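Local coordinates for LPXTG cell wall surface protein (Streptococcus gordonii, PDB 4IGB) that is anchored to the streptococcal cell wall and probably acts as an adhesin, its N-terminal part carrying a beta-rich domain followed by a second, adhesin-like domain, at residues 132-137 with 163-167; 90-94 with 138-142; 81-87 with 112-118; 30-34 with 146-150. All blocks are in the same frame, centred on the assembly; numbering follows the deposited sequence.

All four contacts belong to the N-terminal domain and lie along two facing antiparallel sheets. Interaction 3 pairs the two strands of a hairpin, 84-100 and 103-118, in one sheet; interaction 1 fastens a loop to the start of strand 135-142 in the other. Interaction 2 packs these two sheets face to face, its centre about 18 Å from those of interactions 1 and 3. Interaction 4, centred about 11 Å from interaction 2, ties residues 30-34 to 146-150. Along the chain interaction 3 closes before interaction 1 opens, interaction 2 crosses both, and interaction 4 encloses 2 and 3. Val136 touches Leu116, Phe138 touches Val114 and Phe139 touches Phe150, linking the contacts through apolar packing.

Interaction 1 (132-137 with 163-167); sequences QKSTVE and DYIMN
Lys133 lays its aliphatic chain along the backbone of residues 163-166, with CB 3.7 Å from Met166 CG and CD against the carbonyl oxygen of Ile165. A bend at its second torsion (chi2 -50°) folds the chain back over this loop and delivers the ammonium group to Asp163. There NZ donates to the backbone O of Asp163 at 3.1 Å, approaching from above the carbonyl plane, and forms a salt bridge with OD1 of the same residue at 3.4 Å. A water accepts from NZ and lies within hydrogen-bonding distance of Asp163 OD1 and Ile165 O, so the buried lysine is held by side chain, main chain and solvent together.

The backbones are joined more tightly farther along. Tyr164 O receives two amides, Ser134 N at 2.7 Å and Thr135 N at 3.1 Å, while Met166 N gives an almost straight bond to Thr135 O at 2.7 Å. Beside this bridge the hydroxyl OG1 of Thr135 sits at the edge of the Tyr164 ring, 3.6 Å from CD1, and equally close to Ile165 CG1. The phenol itself reaches beyond the contact to Asp48. Ile165 turns its CG2 toward the amide of Glu137, whose carboxylate is bound by Asn71. On the other side of the bridge Met166 packs against Val136, Val76 and helix 122-129.

A single beta bridge between Thr135 and Ile165, reinforced by the Lys133-Asp163 salt bridge, thus pins the loop before strand 170-182 to the beginning of strand 135-142 in the six-stranded antiparallel sheet.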
loop_
_atom_site.group_PDB
_atom_site.type_symbol
_atom_site.label_atom_id
_atom_site.label_comp_id
_atom_site.label_asym_id
_atom_site.label_seq_id
_atom_site.Cartn_x
_atom_site.Cartn_y
_atom_site.Cartn_z
ATOM N N GLN B 132 -34.969 11.860 -17.447
ATOM C CA GLN B 132 -33.610 11.757 -17.968
ATOM C C GLN B 132 -32.589 11.071 -17.050
ATOM O O GLN B 132 -31.567 10.598 -17.538
ATOM C CB GLN B 132 -33.089 13.134 -18.398
ATOM C CG GLN B 132 -33.111 14.175 -17.286
ATOM C CD GLN B 132 -32.177 15.349 -17.552
ATOM O OE1 GLN B 132 -31.162 15.209 -18.244
ATOM N NE2 GLN B 132 -32.518 16.518 -16.998
ATOM N N LYS B 133 -32.846 11.019 -15.742
ATOM C CA LYS B 133 -31.863 10.451 -14.816
ATOM C C LYS B 133 -32.093 8.957 -14.616
ATOM O O LYS B 133 -33.209 8.532 -14.315
ATOM C CB LYS B 133 -31.900 11.158 -13.463
ATOM C CG LYS B 133 -31.724 12.661 -13.515
ATOM C CD LYS B 133 -30.521 13.064 -14.331
ATOM C CE LYS B 133 -30.194 14.519 -14.071
ATOM N NZ LYS B 133 -29.282 15.087 -15.102
ATOM N N SER B 134 -31.038 8.160 -14.772
ATOM C CA SER B 134 -31.179 6.705 -14.676
ATOM C C SER B 134 -30.023 5.991 -13.970
ATOM O O SER B 134 -30.110 4.791 -13.709
ATOM C CB SER B 134 -31.357 6.090 -16.063
ATOM O OG SER B 134 -30.189 6.282 -16.844
ATOM N N THR B 135 -28.945 6.705 -13.669
ATOM C CA THR B 135 -27.809 6.056 -13.028
ATOM C C THR B 135 -27.319 6.824 -11.809
ATOM O O THR B 135 -27.726 7.967 -11.567
ATOM C CB THR B 135 -26.639 5.859 -14.005
ATOM O OG1 THR B 135 -26.048 7.129 -14.302
ATOM C CG2 THR B 135 -27.102 5.193 -15.295
ATOM N N VAL B 136 -26.449 6.180 -11.033
ATOM C CA VAL B 136 -25.853 6.809 -9.867
ATOM C C VAL B 136 -24.333 6.643 -9.945
ATOM O O VAL B 136 -23.825 5.577 -10.307
ATOM C CB VAL B 136 -26.409 6.203 -8.552
ATOM C CG1 VAL B 136 -25.617 6.672 -7.349
ATOM C CG2 VAL B 136 -27.891 6.541 -8.383
ATOM N N GLU B 137 -23.614 7.707 -9.617
ATOM C CA GLU B 137 -22.158 7.719 -9.657
ATOM C C GLU B 137 -21.570 6.823 -8.560
ATOM O O GLU B 137 -22.080 6.795 -7.441
ATOM C CB GLU B 137 -21.678 9.159 -9.460
ATOM C CG GLU B 137 -20.170 9.351 -9.542
ATOM C CD GLU B 137 -19.645 9.309 -10.972
ATOM O OE1 GLU B 137 -20.383 9.686 -11.912
ATOM O OE2 GLU B 137 -18.481 8.886 -11.158
ATOM N N ASP B 163 -25.579 12.929 -19.416
ATOM C CA ASP B 163 -26.202 13.722 -18.368
ATOM C C ASP B 163 -27.422 13.004 -17.806
ATOM O O ASP B 163 -28.502 13.585 -17.706
ATOM C CB ASP B 163 -26.602 15.094 -18.911
ATOM C CG ASP B 163 -26.927 16.087 -17.814
ATOM O OD1 ASP B 163 -26.381 15.946 -16.700
ATOM O OD2 ASP B 163 -27.728 17.009 -18.066
ATOM N N TYR B 164 -27.248 11.738 -17.442
ATOM C CA TYR B 164 -28.346 10.953 -16.892
ATOM C C TYR B 164 -28.038 10.422 -15.492
ATOM O O TYR B 164 -28.648 9.454 -15.035
ATOM C CB TYR B 164 -28.739 9.812 -17.845
ATOM C CG TYR B 164 -27.557 9.112 -18.454
ATOM C CD1 TYR B 164 -26.791 8.230 -17.699
ATOM C CD2 TYR B 164 -27.187 9.343 -19.778
ATOM C CE1 TYR B 164 -25.687 7.585 -18.242
ATOM C CE2 TYR B 164 -26.089 8.707 -20.332
ATOM C CZ TYR B 164 -25.340 7.824 -19.555
ATOM O OH TYR B 164 -24.242 7.180 -20.080
ATOM N N ILE B 165 -27.100 11.068 -14.808
ATOM C CA ILE B 165 -26.711 10.641 -13.467
ATOM C C ILE B 165 -27.490 11.390 -12.394
ATOM O O ILE B 165 -27.541 12.616 -12.398
ATOM C CB ILE B 165 -25.210 10.833 -13.220
ATOM C CG1 ILE B 165 -24.399 10.357 -14.431
ATOM C CG2 ILE B 165 -24.781 10.082 -11.961
ATOM C CD1 ILE B 165 -22.934 10.728 -14.368
ATOM N N MET B 166 -28.092 10.649 -11.469
ATOM C CA MET B 166 -28.890 11.244 -10.400
ATOM C C MET B 166 -28.051 12.015 -9.393
ATOM O O MET B 166 -26.992 11.546 -8.971
ATOM C CB MET B 166 -29.658 10.159 -9.648
ATOM C CG MET B 166 -30.672 9.441 -10.478
ATOM S SD MET B 166 -31.578 8.248 -9.469
ATOM C CE MET B 166 -32.690 7.624 -10.728
ATOM N N ASN B 167 -28.537 13.193 -9.006
ATOM C CA ASN B 167 -27.923 13.966 -7.935
ATOM C C ASN B 167 -28.674 13.804 -6.624
ATOM O O ASN B 167 -29.886 14.004 -6.560
ATOM C CB ASN B 167 -27.872 15.454 -8.294
ATOM C CG ASN B 167 -26.959 15.735 -9.460
ATOM O OD1 ASN B 167 -27.388 15.710 -10.619
ATOM N ND2 ASN B 167 -25.690 16.018 -9.163
HETATM O O HOH W 1 -26.690 14.032 -14.699
HETATM O O HOH W 2 -24.880 9.920 -8.211
#

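Interaction 2 (90-94 with 138-142); sequences LSLKF and FFSIS
Leu92 and Phe139 come from opposite directions across the interior: methyl CD1 of Leu92 lies 3.4 Å from CE2 of the phenylalanine ring and nearly as close to its CZ, oblique to the ring. The Leu90 side chain crosses that of Phe139 at about a right angle, its CD2 3.9 Å from Phe139 CD2, and the same methyl also reaches CZ of Phe138 at 4.1 Å. At the other end Ile141 brings CD1 obliquely to the Phe94 ring, 3.7 Å from CZ.

Around this first shell, Phe111 meets both Phe138 and Phe139 edge-to-face, and Phe72 meets Phe139 with the planes at about 45°. Consecutive Phe138 and Phe139 can both point inward because a classic beta bulge places the pair opposite Phe72. With its CG anti to the backbone N (chi1 177°), Phe139 extends across the gap, whereas Phe138, its CG between the backbone N and the carbonyl carbon (chi1 77°), turns its CZ to Leu90. Strand 103-118 bonds the backbones of Leu90 and Leu92, and strand 38-43 those of Ser91 and Lys93.

The short strand axes approach to 11.1 Å and lie 19° apart, too distant for backbone pairing; apolar side chains alone bridge them. This is the face-to-face packing of a beta sandwich.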
loop_
_atom_site.group_PDB
_atom_site.type_symbol
_atom_site.label_atom_id
_atom_site.label_comp_id
_atom_site.label_asym_id
_atom_site.label_seq_id
_atom_site.Cartn_x
_atom_site.Cartn_y
_atom_site.Cartn_z
ATOM N N LEU B 90 -17.843 -4.587 -10.458
ATOM C CA LEU B 90 -16.681 -4.108 -11.183
ATOM C C LEU B 90 -15.395 -4.660 -10.606
ATOM O O LEU B 90 -15.128 -4.533 -9.406
ATOM C CB LEU B 90 -16.631 -2.576 -11.149
ATOM C CG LEU B 90 -15.523 -1.951 -11.999
ATOM C CD1 LEU B 90 -15.723 -2.324 -13.463
ATOM C CD2 LEU B 90 -15.484 -0.429 -11.842
ATOM N N SER B 91 -14.595 -5.250 -11.481
ATOM C CA SER B 91 -13.266 -5.742 -11.149
ATOM C C SER B 91 -12.239 -5.169 -12.134
ATOM O O SER B 91 -12.402 -5.294 -13.355
ATOM C CB SER B 91 -13.253 -7.276 -11.204
ATOM O OG SER B 91 -11.925 -7.756 -11.165
ATOM N N LEU B 92 -11.184 -4.545 -11.613
ATOM C CA LEU B 92 -10.220 -3.855 -12.464
ATOM C C LEU B 92 -8.804 -4.359 -12.296
ATOM O O LEU B 92 -8.421 -4.834 -11.242
ATOM C CB LEU B 92 -10.203 -2.352 -12.140
ATOM C CG LEU B 92 -11.555 -1.656 -12.275
ATOM C CD1 LEU B 92 -11.466 -0.257 -11.704
ATOM C CD2 LEU B 92 -11.977 -1.631 -13.741
ATOM N N LYS B 93 -8.004 -4.162 -13.327
ATOM C CA LYS B 93 -6.578 -4.355 -13.209
ATOM C C LYS B 93 -5.856 -3.103 -13.709
ATOM O O LYS B 93 -6.219 -2.549 -14.749
ATOM C CB LYS B 93 -6.143 -5.583 -14.012
ATOM C CG LYS B 93 -4.671 -5.879 -13.914
ATOM C CD LYS B 93 -4.276 -7.014 -14.833
ATOM C CE LYS B 93 -2.752 -7.195 -14.845
ATOM N NZ LYS B 93 -2.381 -8.468 -15.536
ATOM N N PHE B 94 -4.860 -2.645 -12.951
ATOM C CA PHE B 94 -3.923 -1.652 -13.452
ATOM C C PHE B 94 -2.614 -2.362 -13.710
ATOM O O PHE B 94 -1.991 -2.858 -12.786
ATOM C CB PHE B 94 -3.727 -0.506 -12.454
ATOM C CG PHE B 94 -4.975 0.276 -12.175
ATOM C CD1 PHE B 94 -5.219 1.474 -12.826
ATOM C CD2 PHE B 94 -5.900 -0.182 -11.247
ATOM C CE1 PHE B 94 -6.384 2.200 -12.570
ATOM C CE2 PHE B 94 -7.074 0.529 -10.989
ATOM C CZ PHE B 94 -7.308 1.730 -11.650
ATOM N N PHE B 138 -20.500 6.095 -8.862
ATOM C CA PHE B 138 -19.767 5.435 -7.781
ATOM C C PHE B 138 -18.246 5.469 -7.889
ATOM O O PHE B 138 -17.559 5.350 -6.881
ATOM C CB PHE B 138 -20.269 4.000 -7.535
ATOM C CG PHE B 138 -19.801 2.996 -8.546
ATOM C CD1 PHE B 138 -18.720 2.173 -8.271
ATOM C CD2 PHE B 138 -20.459 2.850 -9.768
ATOM C CE1 PHE B 138 -18.296 1.232 -9.197
ATOM C CE2 PHE B 138 -20.032 1.916 -10.697
ATOM C CZ PHE B 138 -18.960 1.101 -10.414
ATOM N N PHE B 139 -17.717 5.657 -9.095
ATOM C CA PHE B 139 -16.287 5.480 -9.310
ATOM C C PHE B 139 -15.788 6.141 -10.585
ATOM O O PHE B 139 -16.442 6.078 -11.631
ATOM C CB PHE B 139 -15.967 3.972 -9.352
ATOM C CG PHE B 139 -14.527 3.653 -9.653
ATOM C CD1 PHE B 139 -13.541 3.847 -8.694
ATOM C CD2 PHE B 139 -14.162 3.132 -10.888
ATOM C CE1 PHE B 139 -12.213 3.531 -8.956
ATOM C CE2 PHE B 139 -12.826 2.813 -11.159
ATOM C CZ PHE B 139 -11.859 3.020 -10.197
ATOM N N SER B 140 -14.610 6.759 -10.508
ATOM C CA SER B 140 -13.988 7.303 -11.710
ATOM C C SER B 140 -12.489 7.215 -11.586
ATOM O O SER B 140 -11.942 7.117 -10.476
ATOM C CB SER B 140 -14.413 8.762 -11.975
ATOM O OG SER B 140 -13.894 9.636 -10.980
ATOM N N ILE B 141 -11.834 7.242 -12.739
ATOM C CA ILE B 141 -10.386 7.298 -12.819
ATOM C C ILE B 141 -9.996 8.552 -13.598
ATOM O O ILE B 141 -10.437 8.749 -14.726
ATOM C CB ILE B 141 -9.838 6.069 -13.551
ATOM C CG1 ILE B 141 -10.305 4.796 -12.846
ATOM C CG2 ILE B 141 -8.316 6.131 -13.646
ATOM C CD1 ILE B 141 -9.898 3.519 -13.562
ATOM N N SER B 142 -9.175 9.397 -12.996
ATOM C CA SER B 142 -8.722 10.615 -13.657
ATOM C C SER B 142 -7.623 11.246 -12.846
ATOM O O SER B 142 -7.363 10.853 -11.707
ATOM C CB SER B 142 -9.849 11.635 -13.742
ATOM O OG SER B 142 -9.990 12.283 -12.488
#

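Interaction 3 (81-87 with 112-118); sequences KQDQVFE and NKVTLHY
With CG beside its backbone N (chi1 -67°), Lys81 sets CB over one face of the Tyr118 ring, while Tyr118, its own CG anti to the backbone N (chi1 -171°), swings the phenol back beneath it. The resulting CH-pi contact places CB 3.9 Å from the ring centroid, and CG continues alongside toward the hydroxyl. Next along the chain, Asp83 OD1 accepts Tyr118 N at 3.0 Å through a bent bond on the anti side of the carboxylate. A water lies between Asp83 OD2 and His117 ND1.

From there the backbones run as a ladder up to Glu87, where the chain turns a corner. Gln84 and Leu116 exchange two bonds, as do Phe86 and Val114; Phe86 N reaches Val114 O at 2.9 Å. That carbonyl also lies at the edge of the Phe86 ring, whose CE1 touches Leu116 CD2 at 3.4 Å. This face, with Phe86, Val114 and Leu116, packs on Leu74 of strand 68-75. On the other face Val85 lies beside Thr115 and rests CG1 against Lys113 CD at 3.9 Å, and a water links Glu87 to Lys113, weakly at the lysine.

Alternating hydrogen-bonded and non-hydrogen-bonded pairs, with a largely apolar face toward strand 68-75, mark the open ends of a long antiparallel beta hairpin within the eight-stranded sheet.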
loop_
_atom_site.group_PDB
_atom_site.type_symbol
_atom_site.label_atom_id
_atom_site.label_comp_id
_atom_site.label_asym_id
_atom_site.label_seq_id
_atom_site.Cartn_x
_atom_site.Cartn_y
_atom_site.Cartn_z
ATOM N N LYS B 81 -38.057 2.831 -4.926
ATOM C CA LYS B 81 -37.553 3.888 -4.071
ATOM C C LYS B 81 -37.110 3.282 -2.748
ATOM O O LYS B 81 -37.774 3.402 -1.720
ATOM C CB LYS B 81 -38.593 5.001 -3.917
ATOM C CG LYS B 81 -38.828 5.746 -5.236
ATOM C CD LYS B 81 -40.211 6.370 -5.321
ATOM C CE LYS B 81 -40.444 6.959 -6.706
ATOM N NZ LYS B 81 -40.108 5.979 -7.788
ATOM N N GLN B 82 -35.968 2.611 -2.801
ATOM C CA GLN B 82 -35.441 1.912 -1.651
ATOM C C GLN B 82 -33.990 1.547 -1.916
ATOM O O GLN B 82 -33.475 1.770 -3.012
ATOM C CB GLN B 82 -36.257 0.650 -1.384
ATOM C CG GLN B 82 -36.233 -0.352 -2.523
ATOM C CD GLN B 82 -37.276 -1.436 -2.354
ATOM O OE1 GLN B 82 -38.297 -1.229 -1.695
ATOM N NE2 GLN B 82 -37.025 -2.599 -2.943
ATOM N N ASP B 83 -33.330 0.996 -0.908
ATOM C CA ASP B 83 -31.934 0.625 -1.055
ATOM C C ASP B 83 -31.776 -0.362 -2.194
ATOM O O ASP B 83 -32.635 -1.210 -2.420
ATOM C CB ASP B 83 -31.396 0.036 0.246
ATOM C CG ASP B 83 -31.359 1.056 1.364
ATOM O OD1 ASP B 83 -31.665 2.240 1.097
ATOM O OD2 ASP B 83 -31.016 0.683 2.507
ATOM N N GLN B 84 -30.687 -0.230 -2.937
ATOM C CA GLN B 84 -30.397 -1.173 -4.005
ATOM C C GLN B 84 -28.948 -1.647 -3.921
ATOM O O GLN B 84 -28.030 -0.842 -3.821
ATOM C CB GLN B 84 -30.732 -0.574 -5.374
ATOM C CG GLN B 84 -32.208 -0.220 -5.503
ATOM C CD GLN B 84 -32.572 0.404 -6.832
ATOM O OE1 GLN B 84 -33.468 1.247 -6.903
ATOM N NE2 GLN B 84 -31.900 -0.015 -7.892
ATOM N N VAL B 85 -28.772 -2.966 -3.953
ATOM C CA VAL B 85 -27.482 -3.600 -3.728
ATOM C C VAL B 85 -26.904 -4.152 -5.024
ATOM O O VAL B 85 -27.576 -4.868 -5.762
ATOM C CB VAL B 85 -27.613 -4.766 -2.733
ATOM C CG1 VAL B 85 -26.269 -5.450 -2.535
ATOM C CG2 VAL B 85 -28.175 -4.275 -1.408
ATOM N N PHE B 86 -25.647 -3.821 -5.288
ATOM C CA PHE B 86 -24.963 -4.290 -6.483
ATOM C C PHE B 86 -23.721 -5.092 -6.070
ATOM O O PHE B 86 -22.705 -4.521 -5.631
ATOM C CB PHE B 86 -24.615 -3.096 -7.397
ATOM C CG PHE B 86 -25.817 -2.275 -7.795
ATOM C CD1 PHE B 86 -26.287 -1.270 -6.972
ATOM C CD2 PHE B 86 -26.512 -2.552 -8.969
ATOM C CE1 PHE B 86 -27.411 -0.534 -7.323
ATOM C CE2 PHE B 86 -27.649 -1.822 -9.324
ATOM C CZ PHE B 86 -28.088 -0.806 -8.499
ATOM N N GLU B 87 -23.846 -6.415 -6.170
ATOM C CA GLU B 87 -22.778 -7.364 -5.853
ATOM C C GLU B 87 -21.757 -7.405 -6.971
ATOM O O GLU B 87 -22.118 -7.430 -8.156
ATOM C CB GLU B 87 -23.352 -8.774 -5.655
ATOM C CG GLU B 87 -24.273 -8.883 -4.450
ATOM C CD GLU B 87 -24.969 -10.242 -4.311
ATOM O OE1 GLU B 87 -25.556 -10.459 -3.233
ATOM O OE2 GLU B 87 -24.957 -11.077 -5.258
ATOM N N ASN B 112 -16.296 -5.299 -4.348
ATOM C CA ASN B 112 -16.976 -6.495 -3.869
ATOM C C ASN B 112 -18.458 -6.235 -3.798
ATOM O O ASN B 112 -19.267 -7.117 -4.064
ATOM C CB ASN B 112 -16.448 -6.862 -2.491
ATOM C CG ASN B 112 -14.937 -7.013 -2.487
ATOM O OD1 ASN B 112 -14.377 -7.788 -3.275
ATOM N ND2 ASN B 112 -14.264 -6.244 -1.630
ATOM N N LYS B 113 -18.804 -5.003 -3.438
ATOM C CA LYS B 113 -20.194 -4.623 -3.313
ATOM C C LYS B 113 -20.299 -3.108 -3.261
ATOM O O LYS B 113 -19.480 -2.426 -2.632
ATOM C CB LYS B 113 -20.825 -5.230 -2.048
ATOM C CG LYS B 113 -22.287 -4.861 -1.859
ATOM C CD LYS B 113 -22.869 -5.420 -0.559
ATOM C CE LYS B 113 -23.070 -6.930 -0.661
ATOM N NZ LYS B 113 -23.424 -7.538 0.667
ATOM N N VAL B 114 -21.299 -2.585 -3.948
ATOM C CA VAL B 114 -21.692 -1.193 -3.768
ATOM C C VAL B 114 -23.168 -1.204 -3.430
ATOM O O VAL B 114 -23.971 -1.808 -4.143
ATOM C CB VAL B 114 -21.436 -0.343 -5.036
ATOM C CG1 VAL B 114 -21.950 1.116 -4.844
ATOM C CG2 VAL B 114 -19.944 -0.375 -5.407
ATOM N N THR B 115 -23.516 -0.557 -2.326
ATOM C CA THR B 115 -24.904 -0.451 -1.905
ATOM C C THR B 115 -25.354 1.004 -2.030
ATOM O O THR B 115 -24.728 1.910 -1.466
ATOM C CB THR B 115 -25.082 -0.886 -0.427
ATOM O OG1 THR B 115 -24.566 -2.213 -0.239
ATOM C CG2 THR B 115 -26.561 -0.842 -0.033
ATOM N N LEU B 116 -26.432 1.210 -2.775
ATOM C CA LEU B 116 -27.069 2.519 -2.904
ATOM C C LEU B 116 -28.144 2.642 -1.835
ATOM O O LEU B 116 -29.120 1.888 -1.843
ATOM C CB LEU B 116 -27.711 2.662 -4.296
ATOM C CG LEU B 116 -26.880 3.238 -5.455
ATOM C CD1 LEU B 116 -25.405 2.903 -5.365
ATOM C CD2 LEU B 116 -27.442 2.815 -6.809
ATOM N N HIS B 117 -27.956 3.580 -0.914
ATOM C CA HIS B 117 -28.934 3.863 0.127
ATOM C C HIS B 117 -29.855 4.995 -0.308
ATOM O O HIS B 117 -29.441 6.152 -0.401
ATOM C CB HIS B 117 -28.237 4.236 1.445
ATOM C CG HIS B 117 -27.501 3.095 2.081
ATOM N ND1 HIS B 117 -28.082 2.263 3.016
ATOM C CD2 HIS B 117 -26.241 2.633 1.899
ATOM C CE1 HIS B 117 -27.207 1.347 3.392
ATOM N NE2 HIS B 117 -26.083 1.547 2.726
ATOM N N TYR B 118 -31.107 4.653 -0.586
ATOM C CA TYR B 118 -32.099 5.647 -0.982
ATOM C C TYR B 118 -32.241 6.748 0.084
ATOM O O TYR B 118 -32.382 6.461 1.274
ATOM C CB TYR B 118 -33.445 4.968 -1.245
ATOM C CG TYR B 118 -34.475 5.887 -1.864
ATOM C CD1 TYR B 118 -34.266 6.443 -3.127
ATOM C CD2 TYR B 118 -35.656 6.192 -1.198
ATOM C CE1 TYR B 118 -35.200 7.280 -3.707
ATOM C CE2 TYR B 118 -36.603 7.031 -1.774
ATOM C CZ TYR B 118 -36.365 7.569 -3.027
ATOM O OH TYR B 118 -37.288 8.401 -3.606
HETATM O O HOH W 3 -30.151 3.122 4.391
HETATM O O HOH W 4 -25.867 -9.034 -0.937
#

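Interaction 4 (30-34 with 146-150); sequences KFNLN and ESNAF. With SO4 (sulfate ion), chain J.
The Phe150 ring receives Leu33 at its edge, near the ring plane, with methyl CD2 4.0 Å from CE2; the two side chains run side by side in the same direction. Asn148 and Asn32 also run alongside each other, their amide planes turned 49° apart. The carboxylate of Glu146 is approached on the anti side of OE1, somewhat out of its plane, by the ammonium group of Lys30.

Lys30 supplies the charged link. Its chain is extended throughout, with CG anti to the backbone N (chi1 -173°), and this full reach carries NZ across to the opposite segment. There it forms a salt bridge with Glu146 OE1 at 2.8 Å and donates to the carbonyl oxygen of Ser147 at 2.7 Å, in the carbonyl plane. A sulfate, probably from the crystallisation liquor, takes a third, weak bond from NZ and is also bound by Tyr286, so the ammonium group lies among three anionic or carbonyl partners.

Asn148 fills the middle of the contact. Its CB rests 3.3 Å from Phe31 O, and its CA-H points at Leu33 O, while Leu33 N makes a weak bond to OD1 at 3.3 Å. Waters bridge the two backbones: one lies between Phe31 O and Asn148 O, another between Leu33 O and Ala149 O. The backbone N of Asn148 donates to the Glu143 side chain, OE1.

Leu33 extends inward to Phe94 and Ile97 of strand 84-100 and to Leu285. Residues 30-34 lead from edge strand 29-30 of the six-stranded sheet toward strand 38-43 of the eight-stranded one, beside strand 280-287 and the start of strand 149-153.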
loop_
_atom_site.group_PDB
_atom_site.type_symbol
_atom_site.label_atom_id
_atom_site.label_comp_id
_atom_site.label_asym_id
_atom_site.label_seq_id
_atom_site.Cartn_x
_atom_site.Cartn_y
_atom_site.Cartn_z
ATOM N N LYS B 30 4.095 6.388 -4.723
ATOM C CA LYS B 30 2.730 6.333 -5.219
ATOM C C LYS B 30 2.731 5.612 -6.560
ATOM O O LYS B 30 3.420 6.024 -7.496
ATOM C CB LYS B 30 2.155 7.737 -5.378
ATOM C CG LYS B 30 0.669 7.788 -5.730
ATOM C CD LYS B 30 0.172 9.244 -5.749
ATOM C CE LYS B 30 -1.345 9.313 -5.587
ATOM N NZ LYS B 30 -1.853 10.693 -5.827
ATOM N N PHE B 31 1.967 4.531 -6.659
ATOM C CA PHE B 31 1.971 3.761 -7.893
ATOM C C PHE B 31 1.272 4.504 -9.032
ATOM O O PHE B 31 0.452 5.396 -8.806
ATOM C CB PHE B 31 1.314 2.397 -7.669
ATOM C CG PHE B 31 2.148 1.448 -6.854
ATOM C CD1 PHE B 31 3.418 1.086 -7.273
ATOM C CD2 PHE B 31 1.658 0.920 -5.669
ATOM C CE1 PHE B 31 4.191 0.210 -6.523
ATOM C CE2 PHE B 31 2.403 0.035 -4.929
ATOM C CZ PHE B 31 3.682 -0.320 -5.353
ATOM N N ASN B 32 1.581 4.104 -10.257
ATOM C CA ASN B 32 0.936 4.664 -11.437
ATOM C C ASN B 32 -0.375 3.962 -11.762
ATOM O O ASN B 32 -0.387 2.832 -12.259
ATOM C CB ASN B 32 1.883 4.588 -12.637
ATOM C CG ASN B 32 3.128 5.412 -12.435
ATOM O OD1 ASN B 32 3.042 6.556 -12.004
ATOM N ND2 ASN B 32 4.300 4.835 -12.726
ATOM N N LEU B 33 -1.482 4.633 -11.479
ATOM C CA LEU B 33 -2.789 4.103 -11.822
ATOM C C LEU B 33 -3.494 5.175 -12.612
ATOM O O LEU B 33 -3.700 6.283 -12.110
ATOM C CB LEU B 33 -3.601 3.771 -10.567
ATOM C CG LEU B 33 -3.270 2.496 -9.801
ATOM C CD1 LEU B 33 -1.841 2.523 -9.333
ATOM C CD2 LEU B 33 -4.213 2.366 -8.614
ATOM N N ASN B 34 -3.853 4.867 -13.852
ATOM C CA ASN B 34 -4.449 5.883 -14.696
ATOM C C ASN B 34 -5.353 5.268 -15.744
ATOM O O ASN B 34 -5.441 4.033 -15.843
ATOM C CB ASN B 34 -3.361 6.740 -15.335
ATOM C CG ASN B 34 -2.334 5.911 -16.072
ATOM O OD1 ASN B 34 -2.643 5.308 -17.103
ATOM N ND2 ASN B 34 -1.101 5.876 -15.552
ATOM N N GLU B 146 -5.639 14.619 -8.188
ATOM C CA GLU B 146 -4.265 14.217 -7.916
ATOM C C GLU B 146 -3.778 13.385 -9.085
ATOM O O GLU B 146 -4.582 12.853 -9.856
ATOM C CB GLU B 146 -4.171 13.301 -6.692
ATOM C CG GLU B 146 -4.894 13.734 -5.446
ATOM C CD GLU B 146 -4.803 12.673 -4.351
ATOM O OE1 GLU B 146 -4.092 11.656 -4.548
ATOM O OE2 GLU B 146 -5.446 12.852 -3.298
ATOM N N SER B 147 -2.462 13.251 -9.184
ATOM C CA SER B 147 -1.841 12.323 -10.112
ATOM C C SER B 147 -2.133 10.879 -9.692
ATOM O O SER B 147 -2.256 10.576 -8.507
ATOM C CB SER B 147 -0.324 12.542 -10.138
ATOM O OG SER B 147 0.009 13.785 -10.736
ATOM N N ASN B 148 -2.255 9.993 -10.670
ATOM C CA ASN B 148 -2.238 8.565 -10.386
ATOM C C ASN B 148 -3.272 8.128 -9.353
ATOM O O ASN B 148 -2.969 7.379 -8.435
ATOM C CB ASN B 148 -0.837 8.167 -9.920
ATOM C CG ASN B 148 0.157 8.171 -11.051
ATOM O OD1 ASN B 148 -0.093 7.589 -12.102
ATOM N ND2 ASN B 148 1.276 8.851 -10.860
ATOM N N ALA B 149 -4.497 8.595 -9.501
ATOM C CA ALA B 149 -5.482 8.342 -8.477
ATOM C C ALA B 149 -6.810 7.893 -9.061
ATOM O O ALA B 149 -7.088 8.086 -10.250
ATOM C CB ALA B 149 -5.675 9.595 -7.610
ATOM N N PHE B 150 -7.619 7.287 -8.213
ATOM C CA PHE B 150 -9.009 7.024 -8.544
ATOM C C PHE B 150 -9.928 7.690 -7.527
ATOM O O PHE B 150 -9.508 8.034 -6.414
ATOM C CB PHE B 150 -9.286 5.522 -8.667
ATOM C CG PHE B 150 -8.910 4.718 -7.453
ATOM C CD1 PHE B 150 -9.796 4.576 -6.396
ATOM C CD2 PHE B 150 -7.677 4.078 -7.381
ATOM C CE1 PHE B 150 -9.467 3.816 -5.281
ATOM C CE2 PHE B 150 -7.329 3.324 -6.264
ATOM C CZ PHE B 150 -8.235 3.180 -5.215
HETATM S S SO4 J . 0.131 12.175 -2.697
HETATM O O1 SO4 J . -0.092 13.109 -1.596
HETATM O O2 SO4 J . -0.996 11.264 -2.794
HETATM O O3 SO4 J . 1.363 11.431 -2.443
HETATM O O4 SO4 J . 0.229 12.911 -3.959
HETATM O O HOH W 5 -1.677 5.535 -6.989
HETATM O O HOH W 6 -5.398 8.456 -12.391
HETATM O O HOH W 7 0.245 7.966 -14.537
#